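Local coordinates for protein pectate lyase (Bacillus, PDB 3VMV) that probably cleaves polygalacturonate (pectate) by a lyase reaction, as a secreted right-handed parallel beta-helix enzyme of polysaccharide lyase family 1, at residues A[165-168]-A[169-172]; A[35-38]-A[39-42]; A[282-285]-A[286-289]; A[54-57]-A[58-62]; A[305-308]-A[309-313]. All coordinates share one frame; numbering follows the deposited sequence.

Interaction 1: A[165-168]-A[169-172]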
# COMPACT_ATOMS: atom_id res chain seq x y z
N ILE A 165 -7.90 4.33 3.66
CA ILE A 165 -7.24 3.49 2.66
C ILE A 165 -7.11 2.10 3.25
O ILE A 165 -6.72 1.98 4.43
CB ILE A 165 -5.87 4.05 2.34
CG1 ILE A 165 -6.00 5.54 2.00
CG2 ILE A 165 -5.19 3.23 1.22
CD1 ILE A 165 -4.73 6.24 1.69
N THR A 166 -7.45 1.07 2.47
CA THR A 166 -7.24 -0.32 2.90
C THR A 166 -6.37 -1.04 1.90
O THR A 166 -6.66 -1.00 0.71
CB THR A 166 -8.55 -1.06 3.06
OG1 THR A 166 -9.26 -0.53 4.18
CG2 THR A 166 -8.33 -2.55 3.33
N VAL A 167 -5.33 -1.68 2.40
CA VAL A 167 -4.37 -2.43 1.62
C VAL A 167 -4.49 -3.86 2.12
O VAL A 167 -4.09 -4.16 3.26
CB VAL A 167 -2.98 -1.89 1.92
CG1 VAL A 167 -1.87 -2.69 1.21
CG2 VAL A 167 -2.92 -0.40 1.51
N SER A 168 -5.05 -4.72 1.29
CA SER A 168 -5.41 -6.07 1.73
C SER A 168 -5.02 -7.14 0.73
O SER A 168 -5.13 -6.96 -0.48
CB SER A 168 -6.92 -6.11 2.01
OG SER A 168 -7.69 -5.77 0.86
N TRP A 169 -4.63 -8.30 1.26
CA TRP A 169 -4.45 -9.49 0.41
C TRP A 169 -3.40 -9.35 -0.69
O TRP A 169 -3.48 -10.05 -1.69
CB TRP A 169 -5.79 -9.98 -0.19
CG TRP A 169 -6.75 -10.41 0.92
CD1 TRP A 169 -7.86 -9.73 1.37
CD2 TRP A 169 -6.71 -11.66 1.64
NE1 TRP A 169 -8.51 -10.49 2.33
CE2 TRP A 169 -7.82 -11.66 2.53
CE3 TRP A 169 -5.84 -12.76 1.63
CZ2 TRP A 169 -8.08 -12.73 3.42
CZ3 TRP A 169 -6.12 -13.84 2.51
CH2 TRP A 169 -7.24 -13.79 3.38
N ASN A 170 -2.43 -8.46 -0.51
CA ASN A 170 -1.43 -8.27 -1.55
C ASN A 170 -0.16 -8.99 -1.21
O ASN A 170 0.07 -9.34 -0.04
CB ASN A 170 -1.06 -6.77 -1.66
CG ASN A 170 -2.27 -5.88 -1.93
OD1 ASN A 170 -2.78 -5.85 -3.05
ND2 ASN A 170 -2.68 -5.09 -0.91
N LYS A 171 0.69 -9.20 -2.20
CA LYS A 171 2.07 -9.65 -1.91
C LYS A 171 2.99 -8.48 -2.21
O LYS A 171 2.84 -7.83 -3.23
CB LYS A 171 2.46 -10.82 -2.78
CG LYS A 171 1.58 -12.07 -2.54
CD LYS A 171 2.13 -13.25 -3.36
CE LYS A 171 1.35 -14.54 -3.04
NZ LYS A 171 1.96 -15.70 -3.78
N PHE A 172 3.90 -8.19 -1.26
CA PHE A 172 4.96 -7.20 -1.44
C PHE A 172 6.26 -8.00 -1.26
O PHE A 172 6.50 -8.55 -0.19
CB PHE A 172 4.93 -6.18 -0.30
CG PHE A 172 3.75 -5.24 -0.31
CD1 PHE A 172 3.90 -3.94 -0.82
CD2 PHE A 172 2.50 -5.63 0.18
CE1 PHE A 172 2.86 -3.03 -0.83
CE2 PHE A 172 1.45 -4.73 0.18
CZ PHE A 172 1.62 -3.42 -0.35
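The amide of Asn170 folds back over the bend in the strand and meets Val167, its ND2 3.3 Å from Val167 CG1. The same methyl also reaches the ring of Phe172 at its edge, 3.9 Å from CZ, and the valine crosses both partners at about a right angle. Val167 carries CG1 opposite its backbone N (chi1 176°), which sends this branch to the two side chains beyond the turn. Between Ser168 and Asn170, Trp169 takes a left-handed backbone conformation (phi 60°, psi 25°) that swings the strand from one face of the parallel beta-helix to the next. Asn170 ND2 passes 3.1 Å from Ser168 O, at an angle too poor for a bond; its proper acceptor is Ile134 O, while OD1 accepts from Asn137 N, both on the neighbouring coil. Asn199 grips Asn170 N and Val167 O from the other side, and the indole of Trp169 stacks with His136 and His198. Ser168 OG binds Asp135 and Trp133. Asparagines thus follow one another up the turns as a ladder, as in other pectate lyases, and the buried amide has its polar ends met by a neighbouring coil while ND2 also packs against the CG1 methyl of Val167.

Interaction 2: A[35-38]-A[39-42]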
# COMPACT_ATOMS: atom_id res chain seq x y z
N ILE A 35 -9.41 7.26 -18.91
CA ILE A 35 -9.48 8.18 -17.78
C ILE A 35 -9.71 9.61 -18.26
O ILE A 35 -10.58 10.30 -17.75
CB ILE A 35 -8.18 8.10 -16.96
CG1 ILE A 35 -8.11 6.73 -16.26
CG2 ILE A 35 -8.09 9.29 -15.99
CD1 ILE A 35 -6.73 6.37 -15.73
N ASP A 36 -8.91 10.04 -19.24
CA ASP A 36 -8.95 11.44 -19.67
C ASP A 36 -10.24 11.73 -20.45
O ASP A 36 -10.86 12.78 -20.25
CB ASP A 36 -7.73 11.78 -20.53
CG ASP A 36 -6.40 11.70 -19.75
OD1 ASP A 36 -6.40 11.50 -18.50
OD2 ASP A 36 -5.35 11.85 -20.39
N ASN A 37 -10.64 10.79 -21.30
CA ASN A 37 -11.87 10.97 -22.06
C ASN A 37 -13.05 11.09 -21.11
O ASN A 37 -13.94 11.93 -21.30
CB ASN A 37 -12.09 9.81 -23.02
CG ASN A 37 -11.16 9.85 -24.22
OD1 ASN A 37 -10.50 10.85 -24.49
ND2 ASN A 37 -11.14 8.76 -24.98
N ARG A 38 -13.09 10.25 -20.09
CA ARG A 38 -14.18 10.36 -19.14
C ARG A 38 -14.15 11.71 -18.43
O ARG A 38 -15.18 12.35 -18.22
CB ARG A 38 -14.19 9.21 -18.12
CG ARG A 38 -15.42 9.28 -17.22
CD ARG A 38 -15.36 8.25 -16.10
NE ARG A 38 -14.31 8.63 -15.14
CZ ARG A 38 -14.30 8.34 -13.86
NH1 ARG A 38 -15.26 7.57 -13.33
NH2 ARG A 38 -13.30 8.80 -13.11
N SER A 39 -12.95 12.14 -18.05
CA SER A 39 -12.80 13.38 -17.30
C SER A 39 -13.33 14.58 -18.10
O SER A 39 -13.86 15.52 -17.53
CB SER A 39 -11.34 13.56 -16.88
OG SER A 39 -11.18 14.68 -16.01
N ARG A 40 -13.22 14.51 -19.42
CA ARG A 40 -13.63 15.61 -20.30
C ARG A 40 -15.10 15.49 -20.72
O ARG A 40 -15.61 16.38 -21.39
CB ARG A 40 -12.75 15.61 -21.56
CG ARG A 40 -11.33 16.08 -21.30
CD ARG A 40 -10.54 16.16 -22.60
NE ARG A 40 -9.10 16.12 -22.34
CZ ARG A 40 -8.32 15.08 -22.66
NH1 ARG A 40 -8.85 14.01 -23.27
NH2 ARG A 40 -7.03 15.12 -22.40
N SER A 41 -15.76 14.39 -20.36
CA SER A 41 -17.13 14.11 -20.78
C SER A 41 -18.17 14.90 -19.99
O SER A 41 -17.83 15.60 -19.02
CB SER A 41 -17.41 12.62 -20.62
OG SER A 41 -17.70 12.32 -19.26
N ASN A 42 -19.45 14.74 -20.37
CA ASN A 42 -20.53 15.41 -19.65
C ASN A 42 -20.82 14.75 -18.31
O ASN A 42 -21.63 15.25 -17.52
CB ASN A 42 -21.82 15.46 -20.47
CG ASN A 42 -21.71 16.37 -21.67
OD1 ASN A 42 -21.13 17.46 -21.59
ND2 ASN A 42 -22.27 15.94 -22.79
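Ser41 curls back on Arg38 where the helix runs out, and here the contact is tightest: Arg38 O takes both the hydroxyl OG, at 2.7 Å, and the backbone N of Ser41, at 3.0 Å. The two donors use the carbonyl differently. OG lies in the carbonyl plane on a lone pair, whereas N stands above that plane, 67° out of it. A chi1 of 79° sets OG between the backbone N and carbonyl carbon of Ser41, within reach of both Arg38 O and the following Asn43 N. One turn back, Ser39 N binds Ile35 O and Arg40 N binds Asp36 O, each at 3.0 Å; a weak second bond from Arg40 N to Asn37 O marks the tightening of the last turn. These residues end helix 28-40, which comes between strands 21-25 and 48-52 in the chain, near one end of the parallel beta-helix. The buried flank of the helix faces the strands: Ile35 and Arg38 touch Ile78, the guanidinium of Arg38 is bound by Glu46 O and Lys79 O, and Ser39 OG pairs with His71. Across the helix, where Asn37 and Arg40 are exposed to solvent, the packing slackens. Arg40 runs extended alongside Asp36, its NH1 only 3.7 Å from Asp36 CB. The carboxylate, its OD1 bound by Gln32 NE2, is turned 75° from the guanidinium plane; Asp36 OD2 lies 4.2 Å from Arg40 NH2, so some attraction probably remains, though no N-H points at the oxygen. Asn37 OD1 sits at the guanidinium edge, 3.8 Å from Arg40 NH1.

Interaction 3: A[282-285]-A[286-289]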
# COMPACT_ATOMS: atom_id res chain seq x y z
N ASN A 282 0.48 -10.98 18.38
CA ASN A 282 1.45 -11.30 17.33
C ASN A 282 2.28 -12.55 17.65
O ASN A 282 2.46 -12.90 18.81
CB ASN A 282 2.36 -10.10 17.10
CG ASN A 282 1.58 -8.87 16.67
OD1 ASN A 282 1.06 -8.82 15.56
ND2 ASN A 282 1.48 -7.86 17.55
N VAL A 283 2.72 -13.23 16.60
CA VAL A 283 3.62 -14.37 16.74
C VAL A 283 4.95 -13.96 16.13
O VAL A 283 4.99 -13.53 14.98
CB VAL A 283 3.03 -15.62 16.08
CG1 VAL A 283 4.10 -16.72 15.98
CG2 VAL A 283 1.81 -16.11 16.89
N PHE A 284 6.01 -14.08 16.92
CA PHE A 284 7.35 -13.68 16.48
C PHE A 284 8.25 -14.92 16.46
O PHE A 284 8.53 -15.50 17.52
CB PHE A 284 7.92 -12.67 17.50
CG PHE A 284 7.10 -11.41 17.65
CD1 PHE A 284 7.14 -10.41 16.68
CD2 PHE A 284 6.37 -11.19 18.81
CE1 PHE A 284 6.41 -9.22 16.82
CE2 PHE A 284 5.63 -10.01 18.97
CZ PHE A 284 5.66 -9.04 17.97
N VAL A 285 8.69 -15.32 15.26
CA VAL A 285 9.61 -16.44 15.18
C VAL A 285 10.94 -15.91 14.66
O VAL A 285 10.99 -15.28 13.60
CB VAL A 285 9.06 -17.49 14.20
CG1 VAL A 285 9.99 -18.68 14.07
CG2 VAL A 285 7.66 -17.93 14.63
N ASN A 286 11.99 -16.17 15.41
CA ASN A 286 13.35 -15.69 15.06
C ASN A 286 13.29 -14.20 14.74
O ASN A 286 13.87 -13.72 13.75
CB ASN A 286 13.99 -16.52 13.90
CG ASN A 286 14.36 -17.92 14.36
OD1 ASN A 286 14.20 -18.26 15.53
ND2 ASN A 286 14.87 -18.74 13.43
N THR A 287 12.54 -13.48 15.56
CA THR A 287 12.31 -12.05 15.36
C THR A 287 12.43 -11.35 16.70
O THR A 287 11.72 -11.72 17.64
CB THR A 287 10.88 -11.86 14.84
OG1 THR A 287 10.77 -12.32 13.48
CG2 THR A 287 10.48 -10.36 14.83
N PRO A 288 13.34 -10.36 16.82
CA PRO A 288 13.55 -9.72 18.13
C PRO A 288 12.23 -9.15 18.66
O PRO A 288 11.52 -8.44 17.92
CB PRO A 288 14.46 -8.53 17.80
CG PRO A 288 15.18 -8.94 16.57
CD PRO A 288 14.24 -9.83 15.78
N ASN A 289 11.88 -9.47 19.91
CA ASN A 289 10.62 -8.97 20.40
C ASN A 289 10.53 -8.77 21.91
O ASN A 289 9.61 -8.06 22.38
CB ASN A 289 9.46 -9.87 19.95
CG ASN A 289 9.48 -11.23 20.63
OD1 ASN A 289 8.79 -11.45 21.62
ND2 ASN A 289 10.25 -12.15 20.08
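This is a local surface contact that mixes ring packing with a hydrogen bond, where strand 283-285 of the parallel beta-helix runs into the loop that follows it and Asn289 folds back onto Phe284. The amide plane of Asn289 runs nearly parallel to the ring, 11° apart, by its CD2 and CB side. Asn289 CB is placed over one face, 3.8 Å from the ring centroid and 21° off the normal, which makes a CH-pi contact offset toward the rim on the CG-CD2 side. Asn289 ND2 reaches past the ring to Phe284 CB, at 3.5 Å. Thr287 completes the packing: its CG2, held opposite the backbone N, meets Phe284 CD1 at 3.8 Å. The bend between the partners is made by Asn286, whose backbone is left-handed. The ring of Phe284 also meets that of Phe246 on the preceding coil and touches Pro264. Thr287 OG1 donates to Val285 O across the bend at 3.0 Å, from above the carbonyl plane, and also serves as acceptor for Val249 N. The amide of Asn289 is fixed by its own loop: ND2 donates to Thr287 O at 2.9 Å, nearly straight at 173°, with the acceptor almost in the amide plane.

Interaction 4: A[54-57]-A[58-62]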
# COMPACT_ATOMS: atom_id res chain seq x y z
N GLY A 54 -3.68 -7.08 -20.50
CA GLY A 54 -2.42 -7.12 -21.21
C GLY A 54 -1.36 -6.49 -20.36
O GLY A 54 -1.67 -6.00 -19.27
N THR A 55 -0.11 -6.49 -20.83
CA THR A 55 1.00 -5.94 -20.04
C THR A 55 1.22 -4.46 -20.38
O THR A 55 1.49 -4.10 -21.52
CB THR A 55 2.27 -6.74 -20.28
OG1 THR A 55 2.05 -8.10 -19.85
CG2 THR A 55 3.45 -6.18 -19.46
N ILE A 56 0.99 -3.63 -19.37
CA ILE A 56 1.15 -2.18 -19.46
C ILE A 56 2.61 -1.81 -19.22
O ILE A 56 3.24 -2.34 -18.32
CB ILE A 56 0.29 -1.53 -18.37
CG1 ILE A 56 -1.12 -2.15 -18.33
CG2 ILE A 56 0.28 0.00 -18.51
CD1 ILE A 56 -1.84 -2.11 -19.71
N THR A 57 3.17 -0.92 -20.04
CA THR A 57 4.62 -0.70 -20.02
C THR A 57 4.89 0.76 -20.27
O THR A 57 4.01 1.46 -20.75
CB THR A 57 5.36 -1.49 -21.15
OG1 THR A 57 4.90 -1.05 -22.44
CG2 THR A 57 5.15 -3.00 -21.04
N GLN A 58 6.13 1.19 -20.08
CA GLN A 58 6.52 2.52 -20.53
C GLN A 58 6.30 2.68 -22.04
O GLN A 58 5.79 3.71 -22.52
CB GLN A 58 8.00 2.79 -20.19
CG GLN A 58 8.27 2.89 -18.70
CD GLN A 58 7.66 4.12 -18.09
OE1 GLN A 58 7.52 5.15 -18.76
NE2 GLN A 58 7.33 4.05 -16.81
N GLY A 59 6.69 1.66 -22.81
CA GLY A 59 6.61 1.72 -24.26
C GLY A 59 5.19 1.86 -24.79
O GLY A 59 5.00 2.44 -25.85
N ASN A 60 4.19 1.35 -24.04
CA ASN A 60 2.82 1.46 -24.56
C ASN A 60 1.93 2.46 -23.81
O ASN A 60 0.71 2.46 -23.98
CB ASN A 60 2.13 0.07 -24.73
CG ASN A 60 1.85 -0.65 -23.40
OD1 ASN A 60 1.62 -0.04 -22.34
ND2 ASN A 60 1.80 -2.00 -23.49
N SER A 61 2.57 3.32 -23.02
CA SER A 61 1.89 4.36 -22.21
C SER A 61 2.40 5.73 -22.60
O SER A 61 3.58 5.88 -22.94
CB SER A 61 2.16 4.15 -20.71
OG SER A 61 1.71 2.84 -20.35
N PRO A 62 1.52 6.72 -22.56
CA PRO A 62 1.88 8.05 -23.07
C PRO A 62 2.58 8.94 -22.03
O PRO A 62 3.17 9.95 -22.45
CB PRO A 62 0.53 8.65 -23.44
CG PRO A 62 -0.43 8.01 -22.44
CD PRO A 62 0.08 6.60 -22.27
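Thr57 and Asn60 carry this contact, gripping each other round the type I beta turn Gln58 to Ser61 that follows the short strand 55-57 of the parallel beta-helix. Thr57 sets its OG1 between its own backbone N and carbonyl carbon (chi1 61°), facing into the turn, where it accepts from Asn60 N at 3.0 Å; this side-chain-to-backbone closure has the form of an ST motif. A weak bond runs from the same N to Thr57 O. The side chain of Asn60 answers by reaching back along the strand and crossing Thr57 at about a right angle. Its ND2 donates to Thr55 O at 2.9 Å, in both the carbonyl plane and its own amide plane, and its OD1 accepts from Thr57 N, also at 2.9 Å, with the donor 43° out of the amide plane. The one amide thus clasps the backbone on both sides of Ile56 through a donor and an acceptor, and OD1 takes a further bond from Gly28 N at the start of helix 28-40. An alanine here is likely to leave Thr55 O, Thr57 N and Gly28 N without the side-chain amide, the turn then held to the strand by fewer bonds. Ile56, packed on Ile31 and Ile66, covers the inner side. Ser61 closes the turn's far end: its OG lies 3.7 Å from Ile56 CG2 and donates to Thr57 O at 2.7 Å.

Interaction 5: A[305-308]-A[309-313]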
# COMPACT_ATOMS: atom_id res chain seq x y z
N GLN A 305 -13.29 -8.40 11.36
CA GLN A 305 -13.08 -9.79 11.75
C GLN A 305 -11.61 -10.06 11.70
O GLN A 305 -10.95 -9.67 10.71
CB GLN A 305 -13.81 -10.69 10.76
CG GLN A 305 -15.30 -10.58 10.89
CD GLN A 305 -15.80 -11.26 12.15
OE1 GLN A 305 -15.41 -12.39 12.46
NE2 GLN A 305 -16.67 -10.56 12.89
N VAL A 306 -11.10 -10.73 12.73
CA VAL A 306 -9.65 -10.97 12.82
C VAL A 306 -9.38 -12.42 13.18
O VAL A 306 -9.97 -12.97 14.11
CB VAL A 306 -8.99 -9.95 13.77
CG1 VAL A 306 -9.55 -10.03 15.19
CG2 VAL A 306 -7.46 -10.15 13.79
N GLN A 307 -8.54 -13.07 12.38
CA GLN A 307 -8.10 -14.45 12.65
C GLN A 307 -6.96 -14.49 13.66
O GLN A 307 -6.37 -13.47 13.98
CB GLN A 307 -7.58 -15.06 11.35
CG GLN A 307 -8.60 -15.12 10.22
CD GLN A 307 -7.94 -15.74 9.00
OE1 GLN A 307 -7.09 -15.13 8.36
NE2 GLN A 307 -8.21 -17.01 8.77
N SER A 308 -6.62 -15.68 14.16
CA SER A 308 -5.38 -15.77 14.91
C SER A 308 -4.21 -15.53 13.95
O SER A 308 -4.36 -15.61 12.72
CB SER A 308 -5.25 -17.16 15.53
OG SER A 308 -5.01 -18.14 14.53
N ALA A 309 -3.04 -15.25 14.52
CA ALA A 309 -1.85 -15.04 13.68
C ALA A 309 -1.55 -16.26 12.84
O ALA A 309 -1.14 -16.12 11.68
CB ALA A 309 -0.65 -14.68 14.57
N THR A 310 -1.69 -17.45 13.39
CA THR A 310 -1.34 -18.64 12.62
C THR A 310 -2.38 -18.97 11.58
O THR A 310 -2.04 -19.45 10.50
CB THR A 310 -1.07 -19.85 13.52
OG1 THR A 310 -2.22 -20.09 14.36
CG2 THR A 310 0.17 -19.59 14.41
N GLN A 311 -3.65 -18.68 11.86
CA GLN A 311 -4.66 -18.86 10.83
C GLN A 311 -4.41 -17.86 9.72
O GLN A 311 -4.55 -18.19 8.53
CB GLN A 311 -6.04 -18.59 11.42
CG GLN A 311 -6.52 -19.72 12.34
CD GLN A 311 -7.66 -19.27 13.28
OE1 GLN A 311 -8.05 -18.09 13.34
NE2 GLN A 311 -8.18 -20.24 14.04
N ALA A 312 -4.06 -16.64 10.09
CA ALA A 312 -3.76 -15.65 9.06
C ALA A 312 -2.58 -16.05 8.20
O ALA A 312 -2.61 -15.85 6.98
CB ALA A 312 -3.54 -14.30 9.70
N LYS A 313 -1.53 -16.58 8.82
CA LYS A 313 -0.37 -16.99 8.03
C LYS A 313 -0.82 -17.96 6.92
O LYS A 313 -0.43 -17.79 5.76
CB LYS A 313 0.66 -17.62 8.95
CG LYS A 313 1.82 -18.30 8.21
CD LYS A 313 2.64 -19.06 9.22
CE LYS A 313 3.91 -19.66 8.59
NZ LYS A 313 3.54 -20.86 7.79
O HOH W 1 -5.05 -20.30 16.25
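The side chains of Gln307 and Gln311 cross obliquely at the start of helix 309-319, their amide planes 30° apart. Ser308 N comes in above the Gln311 amide, 43° out of its plane, and donates to OE1 at 2.9 Å, while Ser308 OG takes Gln311 N at 3.0 Å. These reciprocal bonds form a capping box with Ser308 as N-cap, and they occupy two N-H groups at the helix start. Ser308 OG can do this because it sits between its own backbone N and carbonyl carbon (chi1 70°), turned back over the first turn; a water 2.8 Å from OG lies there too. The helix proper begins with Ala312 N bound to Ser308 O at 2.8 Å. Gln307 runs alongside this turn, its CB 3.7 Å from Gln311 OE1. Its amide lies beside the backbone of residues 311-312 and is held by partners farther off, OE1 by His198 NE2 and NE2 by Ser315 OG. Replacing Gln307 with an alanine would probably deprive His198 NE2 and Ser315 OG of their amide partner and open a gap beside Ala312, weakening the tie between helix and beta-helix coils. Gln307 O is fixed by Asn243. Within residues 309-313 the amide comes nearest at Ala312 CA, 3.4 Å from Gln307 OE1.

In the fold
From the N terminus the contacts follow in series, none nested or crossing, each a local contact: a helix end, a turn, a strand bend, a strand-to-loop turn and a helix cap. Interaction 2 ends helix 28-40 near one end of the parallel beta-helix; interaction 4 turns the chain after strand 55-57 and leans on the start of that same helix, their nearest atoms about 7 Å apart. Interaction 1 lies midway, its centre about 6 Å from the centre of the chain, where strand 165-175 bends. Interactions 3 and 5 lie toward the other end, centres of 2 and 3 about 50 Å apart. They touch through Val283 CG2 and Ala309 CB, 3.7 Å, joining strand 283-285 to helix 309-319. His198, stacked on Trp169 and bonded to Gln307, links interactions 1 and 5.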